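Local structure of putative aminopeptidase (Leishmania major, 5NTH) at the interface of chains A and B and the interface of chains A and C. The protein is an M17-family leucyl aminopeptidase that binds manganese and removes amino-terminal residues from peptides. Numbering follows the deposited sequence. Chains: chain A/B/C, Putative aminopeptidase.

Contact 1: the interface of chains A and B. Residues chain A 442, 458-460; chain B 111, 431, 457.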
# COMPACT_ATOMS: atom_id res chain seq x y z
N GLU A 442 -1.18 -18.39 35.82
CA GLU A 442 -1.10 -18.75 34.42
C GLU A 442 -1.54 -20.20 34.19
O GLU A 442 -2.48 -20.44 33.46
CB GLU A 442 0.33 -18.54 33.93
CG GLU A 442 0.62 -18.81 32.47
CD GLU A 442 2.08 -18.54 32.12
OE1 GLU A 442 2.49 -17.36 32.15
OE2 GLU A 442 2.84 -19.49 31.80
N PRO A 458 -0.48 -19.26 27.25
CA PRO A 458 0.43 -18.27 27.79
C PRO A 458 1.13 -17.41 26.75
O PRO A 458 1.57 -17.91 25.75
CB PRO A 458 1.49 -19.13 28.50
CG PRO A 458 0.76 -20.35 28.92
CD PRO A 458 -0.12 -20.61 27.74
N VAL A 459 1.24 -16.12 27.00
CA VAL A 459 2.20 -15.33 26.23
C VAL A 459 3.28 -14.71 27.12
O VAL A 459 3.05 -14.43 28.28
CB VAL A 459 1.56 -14.23 25.36
CG1 VAL A 459 0.83 -14.86 24.19
CG2 VAL A 459 0.67 -13.31 26.19
N LEU A 460 4.41 -14.44 26.48
CA LEU A 460 5.60 -13.94 27.14
C LEU A 460 5.29 -12.92 28.23
O LEU A 460 4.64 -11.95 27.97
CB LEU A 460 6.51 -13.33 26.09
CG LEU A 460 7.88 -12.87 26.59
CD1 LEU A 460 8.69 -14.04 27.16
CD2 LEU A 460 8.64 -12.15 25.49
N THR B 111 10.85 -15.27 33.03
CA THR B 111 11.18 -15.67 31.64
C THR B 111 12.55 -15.22 31.14
O THR B 111 12.86 -15.42 29.96
CB THR B 111 10.19 -15.07 30.62
OG1 THR B 111 10.25 -13.64 30.67
CG2 THR B 111 8.77 -15.56 30.86
N HIS B 431 13.54 -13.50 22.68
CA HIS B 431 13.10 -14.90 22.92
C HIS B 431 12.73 -15.63 21.63
O HIS B 431 11.84 -15.20 20.89
CB HIS B 431 11.85 -14.90 23.77
CG HIS B 431 12.04 -14.37 25.14
ND1 HIS B 431 12.14 -13.03 25.41
CD2 HIS B 431 12.09 -14.99 26.34
CE1 HIS B 431 12.26 -12.85 26.71
NE2 HIS B 431 12.24 -14.02 27.30
N TYR B 457 10.77 -19.17 24.52
CA TYR B 457 9.43 -19.13 25.07
C TYR B 457 8.54 -20.00 24.25
O TYR B 457 8.64 -19.95 23.04
CB TYR B 457 8.90 -17.71 25.13
CG TYR B 457 7.76 -17.63 26.06
CD1 TYR B 457 7.96 -17.47 27.41
CD2 TYR B 457 6.46 -17.79 25.60
CE1 TYR B 457 6.88 -17.43 28.30
CE2 TYR B 457 5.37 -17.77 26.47
CZ TYR B 457 5.59 -17.60 27.82
OH TYR B 457 4.53 -17.54 28.67
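The side chain of A:Leu460 drives into chain B between two aromatic rings, B:His431 and B:Tyr457, in an apolar patch of a two-fold subunit interface. With its CG anti to the backbone N (chi1 -174°), both methyls reach the imidazole. CD1 sits over the centre of one face of B:His431, 3.6 Å from the ring centroid, while CD2 leans over the ND1 side of the same ring at 3.6 Å from ND1. CD1 also touches the phenol ring, 3.5 Å from CD1 of B:Tyr457, and B:Thr111 brings its CB up to the same methyl. Within chain B, NE2 of the imidazole donates to the backbone O of B:Thr111 at 3.1 Å. The acceptor is close to the ring plane and the donor above the threonine's carbonyl plane; this bond probably helps fix the ring's rotation.

The B:Tyr457 side chain crosses that of A:Leu460 obliquely. The leucine CA lies above its ring, offset toward the rim, and O of A:Pro458 lies at the ring edge, in plane. The phenol oxygen OH ends 3.4 Å from CB of A:Pro458. The A:Glu442 carboxylate meets that hydroxyl tip to tip, its plane 76° from the ring's, 4.0 Å from OE1 to OH, too long for a bond. Packing therefore dominates this patch.

B:Tyr457 belongs to strand 456-458, and A:Leu460 lies in the loop just after the equivalent strand of chain A; A:Glu442 comes from helix 439-452.

Contact 2: the interface of chains A and C. Residues chain A 163, 165, 223-225, 319; chain C 371-373, 383, 474.
A:Ala165 and C:Cys474 make the firm polar link in this mixed polar and apolar subunit interface: the backbone N of the alanine donates to the backbone O of the cysteine at 2.9 Å (159° at H). Two weak hydrogen bonds use aspartate oxygens as acceptors for main-chain N-H groups. OD2 of C:Asp371 takes the N of A:Lys319 at 3.3 Å, and OD1 of C:Asp372 takes the N of A:Cys225 at 3.4 Å, the latter distinctly bent. CB of A:Cys225 lies over the C:Asp372 carboxylate, 3.6 Å from its CG, and CD and CG of A:Pro224 come near OD1 of the same aspartate.

The longer charged groups approach without pairing. A:Lys319 bends at chi3 (-127°), and its ammonium NZ stops 4.0 Å from OE2 of C:Glu383, whose chain is extended beyond CG and crosses the lysine at about a right angle. At that separation the opposite charges may still attract. The lysine's CB, nearer its root, rests against the C:Asp371 carboxylate.

Apolar packing centres on C:Val373, whose two methyls divide the work. CG1, anti to the backbone N (chi1 167°), faces CB of A:Ala165, whereas CG2 lies 4.0 Å from CG of A:Pro223. The hydroxyl end of A:Tyr163 meets the valine tip to tip, its OH 4.0 Å from CB.

Chain A contributes loop residues 163, 165 and 223-225 and the 3-10 helix 318-322, which also carries the manganese ligand A:Asp321 and so ties this contact to the metal centre. Chain C answers with the loop leading into strand 373-375, the end of strand 381-383 and the loop residue C:Cys474.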
# COMPACT_ATOMS: atom_id res chain seq x y z
N TYR A 163 -29.69 -12.42 18.37
CA TYR A 163 -29.71 -11.15 17.65
C TYR A 163 -29.83 -11.41 16.17
O TYR A 163 -28.93 -12.03 15.56
CB TYR A 163 -28.47 -10.27 17.90
CG TYR A 163 -28.60 -8.93 17.17
CD1 TYR A 163 -29.27 -7.87 17.76
CD2 TYR A 163 -28.12 -8.75 15.86
CE1 TYR A 163 -29.44 -6.67 17.10
CE2 TYR A 163 -28.27 -7.53 15.20
CZ TYR A 163 -28.94 -6.50 15.82
OH TYR A 163 -29.14 -5.26 15.21
N ALA A 165 -31.94 -9.18 12.56
CA ALA A 165 -32.94 -8.27 11.94
C ALA A 165 -33.58 -8.83 10.65
O ALA A 165 -34.43 -8.17 10.02
CB ALA A 165 -32.32 -6.90 11.70
N PRO A 223 -25.19 -4.44 17.11
CA PRO A 223 -24.40 -3.30 16.68
C PRO A 223 -24.51 -2.11 17.64
O PRO A 223 -25.45 -2.03 18.42
CB PRO A 223 -24.99 -2.97 15.33
CG PRO A 223 -26.39 -3.45 15.41
CD PRO A 223 -26.34 -4.66 16.24
N PRO A 224 -23.55 -1.18 17.58
CA PRO A 224 -23.44 -0.00 18.45
C PRO A 224 -24.44 1.09 18.22
O PRO A 224 -24.64 1.93 19.09
CB PRO A 224 -22.06 0.53 18.14
CG PRO A 224 -21.65 -0.08 16.85
CD PRO A 224 -22.48 -1.26 16.58
N CYS A 225 -25.06 1.10 17.05
CA CYS A 225 -26.25 1.95 16.83
C CYS A 225 -27.33 1.62 17.85
O CYS A 225 -28.19 2.45 18.11
CB CYS A 225 -26.80 1.80 15.40
SG CYS A 225 -27.17 0.10 14.83
N LYS A 319 -17.84 -3.88 16.36
CA LYS A 319 -18.98 -4.35 17.09
C LYS A 319 -18.56 -5.15 18.29
O LYS A 319 -19.09 -5.02 19.34
CB LYS A 319 -19.66 -5.30 16.14
CG LYS A 319 -21.14 -5.44 16.20
CD LYS A 319 -21.45 -6.79 15.62
CE LYS A 319 -22.47 -6.75 14.51
NZ LYS A 319 -22.86 -8.11 14.03
N ASP C 371 -20.72 -1.98 10.30
CA ASP C 371 -21.35 -2.93 11.27
C ASP C 371 -22.77 -2.53 11.73
O ASP C 371 -23.53 -3.40 12.16
CB ASP C 371 -20.49 -3.21 12.52
CG ASP C 371 -19.43 -4.27 12.28
OD1 ASP C 371 -19.45 -4.90 11.19
OD2 ASP C 371 -18.57 -4.45 13.16
N ASP C 372 -23.11 -1.24 11.66
CA ASP C 372 -24.49 -0.78 11.93
C ASP C 372 -25.49 -1.52 11.06
O ASP C 372 -25.19 -1.95 9.95
CB ASP C 372 -24.65 0.75 11.71
CG ASP C 372 -24.23 1.58 12.94
OD1 ASP C 372 -23.74 0.97 13.91
OD2 ASP C 372 -24.37 2.83 12.94
N VAL C 373 -26.68 -1.68 11.59
CA VAL C 373 -27.75 -2.39 10.93
C VAL C 373 -28.87 -1.42 10.80
O VAL C 373 -29.28 -0.79 11.76
CB VAL C 373 -28.22 -3.60 11.72
CG1 VAL C 373 -29.53 -4.15 11.16
CG2 VAL C 373 -27.12 -4.67 11.71
N GLU C 383 -27.14 -4.71 6.58
CA GLU C 383 -25.91 -4.69 7.38
C GLU C 383 -24.83 -3.89 6.65
O GLU C 383 -24.28 -4.35 5.65
CB GLU C 383 -25.40 -6.10 7.69
CG GLU C 383 -24.39 -6.09 8.84
CD GLU C 383 -23.67 -7.41 9.06
OE1 GLU C 383 -23.84 -8.32 8.22
OE2 GLU C 383 -22.91 -7.51 10.08
N CYS C 474 -26.92 -11.62 9.99
CA CYS C 474 -27.86 -11.01 10.95
C CYS C 474 -28.80 -9.92 10.37
O CYS C 474 -29.44 -9.16 11.09
CB CYS C 474 -27.06 -10.46 12.10
SG CYS C 474 -26.01 -9.08 11.58

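Contact 1 and contact 2 lie about 37 Å apart, measured between the centres of their C-alpha atoms, and join chain A to two different neighbours. They have no residue in common. Contact 1 is part of a two-fold interface, so its tyrosine and leucine play their roles again with the chains exchanged; the interface holding contact 2 is not an exact two-fold, and different segments face each other there. With both kinds of interface, one subunit can hold two partners at once, in keeping with the six-copy deposited assembly and with the hexamers typical of M17 aminopeptidases.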